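Local coordinates for nisin biosynthesis protein NisC (Lactococcus lactis subsp. lactis, PDB 2G0D) that catalyses, as a zinc-containing lantibiotic cyclase, formation of the thioether rings of nisin by adding cysteine thiols to dehydrated residues of the precursor peptide, at residues Gly75-Gly79 with Tyr112-Phe116; Ser145-Leu149 with Gln397-Phe402; Phe28-Thr32 with Tyr66-Leu71; Val8-Ile12 with Met43-Leu47. All blocks are in the same frame, centred on the assembly; numbering follows the deposited sequence.

Interaction 1: residues Gly75-Gly79 with Tyr112-Phe116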
# COMPACT_ATOMS: atom_id res chain seq x y z
N GLY A 75 13.75 -19.56 -7.25
CA GLY A 75 13.93 -18.80 -6.02
C GLY A 75 13.24 -17.45 -6.09
O GLY A 75 12.46 -17.16 -7.02
N LEU A 76 13.52 -16.62 -5.10
CA LEU A 76 13.08 -15.23 -5.13
C LEU A 76 14.30 -14.36 -5.03
O LEU A 76 15.30 -14.76 -4.43
CB LEU A 76 12.19 -14.91 -3.93
CG LEU A 76 10.72 -15.28 -4.00
CD1 LEU A 76 10.17 -15.28 -2.60
CD2 LEU A 76 9.97 -14.28 -4.87
N LEU A 77 14.21 -13.18 -5.60
CA LEU A 77 15.25 -12.19 -5.38
C LEU A 77 14.83 -11.12 -4.37
O LEU A 77 15.66 -10.32 -3.93
CB LEU A 77 15.72 -11.58 -6.71
CG LEU A 77 16.43 -12.56 -7.67
CD1 LEU A 77 16.77 -11.88 -9.00
CD2 LEU A 77 17.68 -13.19 -7.04
N THR A 78 13.55 -11.12 -3.96
CA THR A 78 13.06 -10.07 -3.06
C THR A 78 11.96 -10.48 -2.07
O THR A 78 11.09 -11.29 -2.38
CB THR A 78 12.65 -8.79 -3.84
OG1 THR A 78 12.30 -7.76 -2.91
CG2 THR A 78 11.47 -9.06 -4.77
N GLY A 79 12.03 -9.93 -0.87
CA GLY A 79 11.01 -10.19 0.14
C GLY A 79 9.87 -9.16 0.09
O GLY A 79 9.03 -9.16 0.95
N TYR A 112 12.24 -16.79 4.88
CA TYR A 112 12.94 -16.08 3.83
C TYR A 112 12.84 -14.57 4.02
O TYR A 112 13.83 -13.85 3.89
CB TYR A 112 12.52 -16.51 2.40
CG TYR A 112 13.10 -15.55 1.36
CD1 TYR A 112 14.45 -15.60 0.98
CD2 TYR A 112 12.32 -14.54 0.83
CE1 TYR A 112 14.97 -14.68 0.05
CE2 TYR A 112 12.83 -13.63 -0.08
CZ TYR A 112 14.13 -13.69 -0.46
OH TYR A 112 14.57 -12.74 -1.38
N ILE A 113 11.64 -14.08 4.36
CA ILE A 113 11.44 -12.65 4.57
C ILE A 113 12.35 -12.10 5.67
O ILE A 113 12.98 -11.06 5.48
CB ILE A 113 9.96 -12.28 4.87
CG1 ILE A 113 9.08 -12.46 3.63
CG2 ILE A 113 9.89 -10.82 5.35
CD1 ILE A 113 7.55 -12.54 3.91
N GLU A 114 12.39 -12.78 6.82
CA GLU A 114 13.24 -12.39 7.92
C GLU A 114 14.73 -12.39 7.54
O GLU A 114 15.44 -11.43 7.83
CB GLU A 114 13.02 -13.28 9.15
CG GLU A 114 13.97 -12.95 10.32
CD GLU A 114 13.46 -13.41 11.67
OE1 GLU A 114 12.55 -14.27 11.74
OE2 GLU A 114 13.96 -12.89 12.68
N TYR A 115 15.18 -13.47 6.90
CA TYR A 115 16.52 -13.50 6.26
C TYR A 115 16.74 -12.30 5.31
O TYR A 115 17.74 -11.60 5.42
CB TYR A 115 16.75 -14.81 5.47
CG TYR A 115 17.87 -14.67 4.45
CD1 TYR A 115 19.20 -14.52 4.87
CD2 TYR A 115 17.60 -14.63 3.08
CE1 TYR A 115 20.23 -14.37 3.96
CE2 TYR A 115 18.66 -14.47 2.14
CZ TYR A 115 19.96 -14.34 2.60
OH TYR A 115 21.00 -14.18 1.71
N PHE A 116 15.81 -12.10 4.37
CA PHE A 116 15.89 -11.00 3.41
C PHE A 116 16.03 -9.63 4.08
O PHE A 116 16.91 -8.83 3.72
CB PHE A 116 14.70 -10.99 2.45
CG PHE A 116 14.66 -9.78 1.55
CD1 PHE A 116 15.49 -9.71 0.43
CD2 PHE A 116 13.83 -8.69 1.84
CE1 PHE A 116 15.49 -8.58 -0.40
CE2 PHE A 116 13.81 -7.55 1.01
CZ PHE A 116 14.63 -7.49 -0.11

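Interaction 2: residues Ser145-Leu149 with Gln397-Phe402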
# COMPACT_ATOMS: atom_id res chain seq x y z
N SER A 145 4.08 -4.12 6.96
CA SER A 145 2.60 -4.14 6.88
C SER A 145 2.10 -5.58 6.98
O SER A 145 1.20 -5.89 7.78
CB SER A 145 2.11 -3.51 5.58
OG SER A 145 0.69 -3.36 5.63
N TYR A 146 2.68 -6.44 6.14
CA TYR A 146 2.43 -7.88 6.18
C TYR A 146 2.86 -8.50 7.51
O TYR A 146 2.07 -9.23 8.13
CB TYR A 146 3.11 -8.64 5.01
CG TYR A 146 3.13 -10.14 5.27
CD1 TYR A 146 1.97 -10.91 5.13
CD2 TYR A 146 4.29 -10.78 5.67
CE1 TYR A 146 1.97 -12.29 5.40
CE2 TYR A 146 4.31 -12.15 5.96
CZ TYR A 146 3.15 -12.90 5.84
OH TYR A 146 3.17 -14.27 6.10
N LEU A 147 4.09 -8.23 7.94
CA LEU A 147 4.63 -8.85 9.19
C LEU A 147 3.74 -8.62 10.39
O LEU A 147 3.54 -9.55 11.17
CB LEU A 147 6.08 -8.41 9.49
CG LEU A 147 7.13 -8.91 8.47
CD1 LEU A 147 8.49 -8.22 8.73
CD2 LEU A 147 7.28 -10.43 8.50
N LEU A 148 3.15 -7.41 10.51
CA LEU A 148 2.32 -7.03 11.65
C LEU A 148 0.98 -7.80 11.79
O LEU A 148 0.32 -7.73 12.84
CB LEU A 148 2.08 -5.52 11.69
CG LEU A 148 3.34 -4.71 12.04
CD1 LEU A 148 3.13 -3.25 11.68
CD2 LEU A 148 3.74 -4.85 13.53
N LEU A 149 0.62 -8.54 10.76
CA LEU A 149 -0.50 -9.48 10.82
C LEU A 149 -0.13 -10.82 11.47
O LEU A 149 -1.02 -11.60 11.77
CB LEU A 149 -1.01 -9.78 9.39
CG LEU A 149 -1.70 -8.63 8.64
CD1 LEU A 149 -1.96 -9.10 7.21
CD2 LEU A 149 -3.02 -8.19 9.35
N GLN A 397 -4.37 -4.81 3.55
CA GLN A 397 -3.06 -4.60 4.16
C GLN A 397 -2.07 -4.03 3.16
O GLN A 397 -1.21 -3.23 3.52
CB GLN A 397 -2.50 -5.93 4.71
CG GLN A 397 -1.49 -5.78 5.86
CD GLN A 397 -2.15 -5.33 7.20
OE1 GLN A 397 -1.46 -5.06 8.21
NE2 GLN A 397 -3.46 -5.25 7.19
N ALA A 398 -2.17 -4.47 1.91
CA ALA A 398 -1.25 -4.05 0.86
C ALA A 398 -1.37 -2.56 0.52
O ALA A 398 -0.47 -1.97 -0.07
CB ALA A 398 -1.48 -4.88 -0.39
N LEU A 399 -2.51 -1.97 0.89
CA LEU A 399 -2.81 -0.55 0.66
C LEU A 399 -2.70 0.27 1.93
O LEU A 399 -3.04 1.45 1.93
CB LEU A 399 -4.23 -0.40 0.08
CG LEU A 399 -4.48 -0.96 -1.33
CD1 LEU A 399 -5.95 -0.73 -1.76
CD2 LEU A 399 -3.56 -0.31 -2.33
N LEU A 400 -2.23 -0.36 3.01
CA LEU A 400 -2.19 0.25 4.36
C LEU A 400 -3.55 0.72 4.80
O LEU A 400 -3.71 1.79 5.42
CB LEU A 400 -1.18 1.43 4.45
CG LEU A 400 0.26 1.28 3.93
CD1 LEU A 400 1.07 2.56 4.25
CD2 LEU A 400 0.98 0.00 4.44
N LEU A 401 -4.55 -0.10 4.51
CA LEU A 401 -5.91 0.14 4.99
C LEU A 401 -6.11 -0.87 6.08
O LEU A 401 -6.23 -2.07 5.81
CB LEU A 401 -6.92 -0.02 3.86
CG LEU A 401 -6.65 0.90 2.67
CD1 LEU A 401 -7.66 0.66 1.49
CD2 LEU A 401 -6.58 2.41 3.07
N PHE A 402 -6.09 -0.39 7.32
CA PHE A 402 -5.97 -1.24 8.50
C PHE A 402 -7.32 -1.31 9.24
O PHE A 402 -7.61 -0.47 10.10
CB PHE A 402 -4.89 -0.64 9.42
CG PHE A 402 -3.51 -0.55 8.78
CD1 PHE A 402 -2.91 -1.68 8.17
CD2 PHE A 402 -2.77 0.64 8.86
CE1 PHE A 402 -1.62 -1.62 7.60
CE2 PHE A 402 -1.48 0.73 8.29
CZ PHE A 402 -0.88 -0.42 7.69

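Interaction 3: residues Phe28-Thr32 with Tyr66-Leu71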
# COMPACT_ATOMS: atom_id res chain seq x y z
N PHE A 28 9.05 -13.18 -14.38
CA PHE A 28 9.10 -12.59 -13.03
C PHE A 28 7.79 -11.92 -12.56
O PHE A 28 7.39 -12.06 -11.38
CB PHE A 28 10.26 -11.57 -13.00
CG PHE A 28 10.30 -10.69 -11.77
CD1 PHE A 28 11.10 -11.03 -10.67
CD2 PHE A 28 9.57 -9.50 -11.72
CE1 PHE A 28 11.15 -10.21 -9.54
CE2 PHE A 28 9.61 -8.67 -10.60
CZ PHE A 28 10.40 -9.03 -9.50
N GLY A 29 7.16 -11.18 -13.46
CA GLY A 29 5.96 -10.41 -13.14
C GLY A 29 4.79 -11.24 -12.66
O GLY A 29 3.99 -10.79 -11.86
N GLU A 30 4.71 -12.49 -13.11
CA GLU A 30 3.54 -13.30 -12.79
C GLU A 30 3.47 -13.78 -11.33
O GLU A 30 2.44 -14.27 -10.90
CB GLU A 30 3.35 -14.43 -13.80
CG GLU A 30 4.29 -15.60 -13.73
CD GLU A 30 4.09 -16.57 -14.91
OE1 GLU A 30 3.79 -16.11 -16.05
OE2 GLU A 30 4.22 -17.78 -14.71
N LEU A 31 4.55 -13.63 -10.58
CA LEU A 31 4.52 -13.98 -9.17
C LEU A 31 4.36 -12.78 -8.23
O LEU A 31 4.39 -12.93 -7.02
CB LEU A 31 5.74 -14.81 -8.77
CG LEU A 31 5.79 -16.15 -9.50
CD1 LEU A 31 7.01 -16.16 -10.41
CD2 LEU A 31 5.88 -17.28 -8.52
N THR A 32 4.20 -11.59 -8.81
CA THR A 32 4.14 -10.35 -8.04
C THR A 32 2.71 -10.03 -7.62
O THR A 32 1.76 -10.34 -8.34
CB THR A 32 4.67 -9.14 -8.86
OG1 THR A 32 3.77 -8.86 -9.94
CG2 THR A 32 6.08 -9.42 -9.41
N TYR A 66 1.18 -23.73 -8.82
CA TYR A 66 1.98 -23.13 -9.88
C TYR A 66 3.02 -22.16 -9.32
O TYR A 66 4.13 -22.10 -9.82
CB TYR A 66 1.09 -22.42 -10.90
CG TYR A 66 1.82 -21.76 -12.03
CD1 TYR A 66 2.10 -22.45 -13.20
CD2 TYR A 66 2.21 -20.42 -11.94
CE1 TYR A 66 2.77 -21.84 -14.26
CE2 TYR A 66 2.86 -19.78 -13.00
CZ TYR A 66 3.14 -20.51 -14.16
OH TYR A 66 3.79 -19.92 -15.23
N ILE A 67 2.66 -21.39 -8.29
CA ILE A 67 3.62 -20.50 -7.63
C ILE A 67 4.77 -21.25 -6.93
O ILE A 67 5.93 -20.90 -7.15
CB ILE A 67 2.95 -19.50 -6.64
CG1 ILE A 67 2.19 -18.38 -7.40
CG2 ILE A 67 4.00 -18.88 -5.73
CD1 ILE A 67 1.34 -17.51 -6.49
N VAL A 68 4.47 -22.24 -6.09
CA VAL A 68 5.57 -22.96 -5.40
C VAL A 68 6.52 -23.66 -6.39
O VAL A 68 7.74 -23.66 -6.20
CB VAL A 68 5.14 -23.84 -4.15
CG1 VAL A 68 3.62 -23.97 -3.97
CG2 VAL A 68 5.84 -25.23 -4.13
N SER A 69 5.95 -24.19 -7.47
CA SER A 69 6.75 -24.81 -8.51
C SER A 69 7.75 -23.84 -9.14
O SER A 69 8.90 -24.21 -9.41
CB SER A 69 5.84 -25.40 -9.59
OG SER A 69 6.49 -25.35 -10.84
N LYS A 70 7.32 -22.59 -9.35
CA LYS A 70 8.18 -21.55 -9.93
C LYS A 70 9.22 -21.06 -8.93
O LYS A 70 10.32 -20.67 -9.33
CB LYS A 70 7.37 -20.36 -10.43
CG LYS A 70 6.55 -20.63 -11.68
CD LYS A 70 7.42 -21.13 -12.82
CE LYS A 70 6.58 -21.45 -14.03
NZ LYS A 70 6.29 -20.19 -14.75
N LEU A 71 8.85 -21.04 -7.65
CA LEU A 71 9.72 -20.63 -6.56
C LEU A 71 10.81 -21.67 -6.37
O LEU A 71 11.97 -21.32 -6.20
CB LEU A 71 8.95 -20.48 -5.24
CG LEU A 71 8.04 -19.27 -4.94
CD1 LEU A 71 7.50 -19.33 -3.51
CD2 LEU A 71 8.75 -17.95 -5.18

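Interaction 4: residues Val8-Ile12 with Met43-Leu47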
# COMPACT_ATOMS: atom_id res chain seq x y z
N VAL A 8 -14.75 -12.03 -14.00
CA VAL A 8 -13.87 -12.92 -13.26
C VAL A 8 -13.53 -14.13 -14.15
O VAL A 8 -12.36 -14.53 -14.25
CB VAL A 8 -14.50 -13.34 -11.94
CG1 VAL A 8 -13.68 -14.46 -11.28
CG2 VAL A 8 -14.60 -12.13 -11.00
N GLU A 9 -14.55 -14.67 -14.80
CA GLU A 9 -14.40 -15.83 -15.68
C GLU A 9 -13.37 -15.60 -16.77
O GLU A 9 -12.55 -16.48 -17.03
CB GLU A 9 -15.76 -16.25 -16.26
CG GLU A 9 -16.58 -17.07 -15.25
CD GLU A 9 -18.05 -17.24 -15.65
OE1 GLU A 9 -18.46 -16.73 -16.72
OE2 GLU A 9 -18.80 -17.90 -14.89
N LYS A 10 -13.40 -14.43 -17.39
CA LYS A 10 -12.42 -14.11 -18.41
C LYS A 10 -11.02 -13.99 -17.82
O LYS A 10 -10.06 -14.46 -18.44
CB LYS A 10 -12.84 -12.89 -19.27
CG LYS A 10 -12.22 -11.55 -18.92
CD LYS A 10 -12.66 -10.44 -19.95
CE LYS A 10 -11.61 -10.22 -21.06
NZ LYS A 10 -11.98 -9.10 -22.00
N ILE A 11 -10.92 -13.41 -16.61
CA ILE A 11 -9.62 -13.29 -15.93
C ILE A 11 -9.07 -14.67 -15.63
O ILE A 11 -7.87 -14.92 -15.81
CB ILE A 11 -9.69 -12.44 -14.62
CG1 ILE A 11 -10.07 -10.99 -14.91
CG2 ILE A 11 -8.35 -12.48 -13.86
CD1 ILE A 11 -10.61 -10.24 -13.67
N ILE A 12 -9.93 -15.58 -15.17
CA ILE A 12 -9.49 -16.94 -14.91
C ILE A 12 -8.96 -17.61 -16.19
O ILE A 12 -7.91 -18.25 -16.16
CB ILE A 12 -10.59 -17.81 -14.26
CG1 ILE A 12 -10.97 -17.27 -12.87
CG2 ILE A 12 -10.11 -19.27 -14.14
CD1 ILE A 12 -12.32 -17.76 -12.36
N MET A 43 -8.38 -11.60 -5.33
CA MET A 43 -9.67 -11.26 -5.92
C MET A 43 -10.64 -12.45 -5.87
O MET A 43 -11.79 -12.29 -5.52
CB MET A 43 -9.50 -10.79 -7.36
CG MET A 43 -10.85 -10.72 -8.11
SD MET A 43 -10.70 -10.76 -9.89
CE MET A 43 -10.27 -12.46 -10.15
N LEU A 44 -10.16 -13.63 -6.22
CA LEU A 44 -10.98 -14.85 -6.28
C LEU A 44 -11.38 -15.31 -4.88
O LEU A 44 -12.50 -15.79 -4.67
CB LEU A 44 -10.23 -15.99 -6.99
CG LEU A 44 -10.04 -15.98 -8.51
CD1 LEU A 44 -9.16 -17.16 -8.96
CD2 LEU A 44 -11.35 -16.03 -9.25
N ALA A 45 -10.45 -15.15 -3.94
CA ALA A 45 -10.64 -15.60 -2.57
C ALA A 45 -11.72 -14.81 -1.89
O ALA A 45 -12.46 -15.34 -1.08
CB ALA A 45 -9.33 -15.51 -1.79
N GLU A 46 -11.81 -13.54 -2.24
CA GLU A 46 -12.86 -12.66 -1.75
C GLU A 46 -14.25 -12.94 -2.32
O GLU A 46 -15.21 -12.24 -1.98
CB GLU A 46 -12.50 -11.21 -2.07
CG GLU A 46 -11.48 -10.63 -1.15
CD GLU A 46 -11.89 -10.63 0.32
OE1 GLU A 46 -13.05 -10.99 0.64
OE2 GLU A 46 -11.02 -10.27 1.16
N LEU A 47 -14.36 -13.94 -3.17
CA LEU A 47 -15.62 -14.24 -3.83
C LEU A 47 -16.23 -15.52 -3.26
O LEU A 47 -17.12 -16.10 -3.87
CB LEU A 47 -15.41 -14.37 -5.33
CG LEU A 47 -14.91 -13.14 -6.09
CD1 LEU A 47 -14.82 -13.49 -7.58
CD2 LEU A 47 -15.85 -11.97 -5.88

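Interaction 1: residues Gly75-Gly79 with Tyr112-Phe116
This is a loop-on-helix contact in the alpha toroid of the lanthionine synthetase C-like family: the loop 75-79, which links helix 53-74 to helix 85-92, lies against helix 100-122. The packing is almost wholly van der Waals and buries 280 Å² over both sides. Gly75 ends helix 53-74 with positive phi, and the loop then passes the rings of Tyr112 and Phe116, one helical turn apart. The closest backbone approach is Gly79 CA to Ile113 CA, 5.1 Å, which is possible because Gly79 has no side chain; an ideal CB there would fall 2.7 Å from Phe116 CD2, a clash. Tyr112 and Phe116 both take chi1 t and direct their rings at the loop. The Tyr112 ring lies beside Leu76, with Leu76 CD1 4.0 Å from Tyr112 CE2. Its hydroxyl comes within 3.2 Å of Thr78 N (Tyr112 OH to Thr78 N), but the angle is too poor for a hydrogen bond. Thr78 is held separately, by OG1 to Ser80 N and by a backbone hydrogen bond with Ala85. Ile113 reaches beyond the loop to Ile143 and Tyr146 on helix 140-147. The Phe116 ring turns a face to the loop and receives a CH-pi contact: Gly79 CA stands 4.0 Å from the ring centroid, 26° off the ring normal.

Interaction 2: residues Ser145-Leu149 with Gln397-Phe402
Ser145 pushes its side chain into the turn formed by residues 397-400 and overlaps the stem of Gln397, with Ser145 OG 3.3 Å from Gln397 CG. The same hydroxyl donates a hydrogen bond to Gln397 O (Ser145 OG to Gln397 O, 2.8 Å). That carbonyl also accepts the amide of Leu400 (Leu400 N to Gln397 O, 3.1 Å), so the serine binds at the point where the 3-10 segment 397-399 ends. Leu400 follows with left-handed backbone angles, phi/psi 57/41, which redirect the chain. Further packing surrounds the hydroxyl: Ser145 OG is 3.6 Å from Leu400 CD2 and 3.5 Å from Phe402 CE1, the latter approach being at the ring edge. In the alpha toroid this joins the end of helix 140-147 to the C-terminal loop after helix 376-387, 248 residues away in sequence, close to the centre of the chain. Leu400 lies about 13 Å, side chain to metal, from the zinc ion held by Cys278, Cys324 and His325, so the contact is near the metal site without belonging to it. Phe402 stacks on Tyr217 of helix 208-221. Tyr146 sends its ring away from the loop, and its hydroxyl bonds Asn110. Leu149 lies along the Gln397 side chain, its CD1 3.6 Å from Gln397 CG.

Interaction 3: residues Phe28-Thr32 with Tyr66-Leu71
Two kinds of interaction, one apolar and one charged, hold the short 3-10 turn 28-31 against helix 53-74, burying 242 Å² in all. The apolar part centres on Leu31, whose CA lies 6.8 Å from Ile67 CA, the closest backbone approach. Leu31 CD2 touches three residues of a single helical face: it is 3.7 Å from Ile67 CG2, 3.9 Å from Lys70 CB and 4.5 Å from Leu71 CD2, the i, i+3 and i+4 positions of the helix. Ile67 also packs on Leu37 and Ile41, so the apolar contact continues onto helix 37-45 in the alpha toroid. The polar part is a salt bridge between Glu30 OE2 and Lys70 NZ at 3.2 Å; its hydrogen bond is weak, and the carboxylate atom is less surely placed. Lys70 NZ donates as well to the phenol one turn earlier, at 2.6 Å from Tyr66 OH, although the hydroxyl's position is likewise uncertain. Within the turn, Thr32 OG1 bonds Gly29 O at 2.7 Å. Glu30 also packs on Trp15 and Arg18 of helix 3-20. Glu30 is buried, and the ammonium group of Lys70 probably helps offset its charge beside a leucine-isoleucine contact that needs no polar partner.

Interaction 4: residues Val8-Ile12 with Met43-Leu47
Val8 is the main bump: it points from helix 3-20 into a hollow lined by Met43, Leu44 and Leu47. Val8 CG1 lies 3.5 Å from Leu44 CD2 and 4.1 Å from Met43 CE, and Val8 CG2 meets Leu47 CD1 at 3.7 Å. All six residues that meet here are buried, and the segments bury 227 Å² over both sides, with Val8 and Met43 contributing 57 Å² each. The fit is reciprocal, because Leu44 puts CD2 between residues one turn apart on the facing helix, 3.5 Å from Val8 CG1 and 3.7 Å from Ile12 CD1. In the alpha toroid this wholly apolar interlocking joins helix 3-20 to the end of helix 37-45; the nearest CA atoms, those of Val8 and Leu44, are 7.8 Å apart. Glu46, which takes no part here, forms a salt bridge with Lys385. Two other helices complete the surroundings: Ile11 also packs on Ile376 and Ile380 of helix 376-387, whereas Ile12 and Leu47 both touch Tyr56 of helix 53-74. Met43, stretched out through chi1 and chi2 both t and then bent at chi3 (p), lays its sulfur against Ile11, with Met43 SD 3.8 Å from Ile11 CD1.

Overall arrangement
Interactions 4, 3 and 1 lie among the toroid's first helices. Interactions 4 and 3 alternate along the chain, since 28-32 falls between the segments of interaction 4; their centres are 18 Å apart, without touching. Interaction 1 comes next, after helix 53-74, and meets interaction 3 through Leu76 CG and Leu71 CD2 at 3.5 Å. It meets interaction 2 through Ile113 CD1 and Tyr146 CE2 at 3.9 Å. Interactions 1, 3 and 4 have centres 19 to 21 Å from that of the chain, interaction 2 only 8 Å. Helices 3-20, 37-45, 53-74 and 100-122 are thus joined away from the centre, while interaction 2 brings the C-terminal loop back to helix 140-147, toward the zinc-bearing interior.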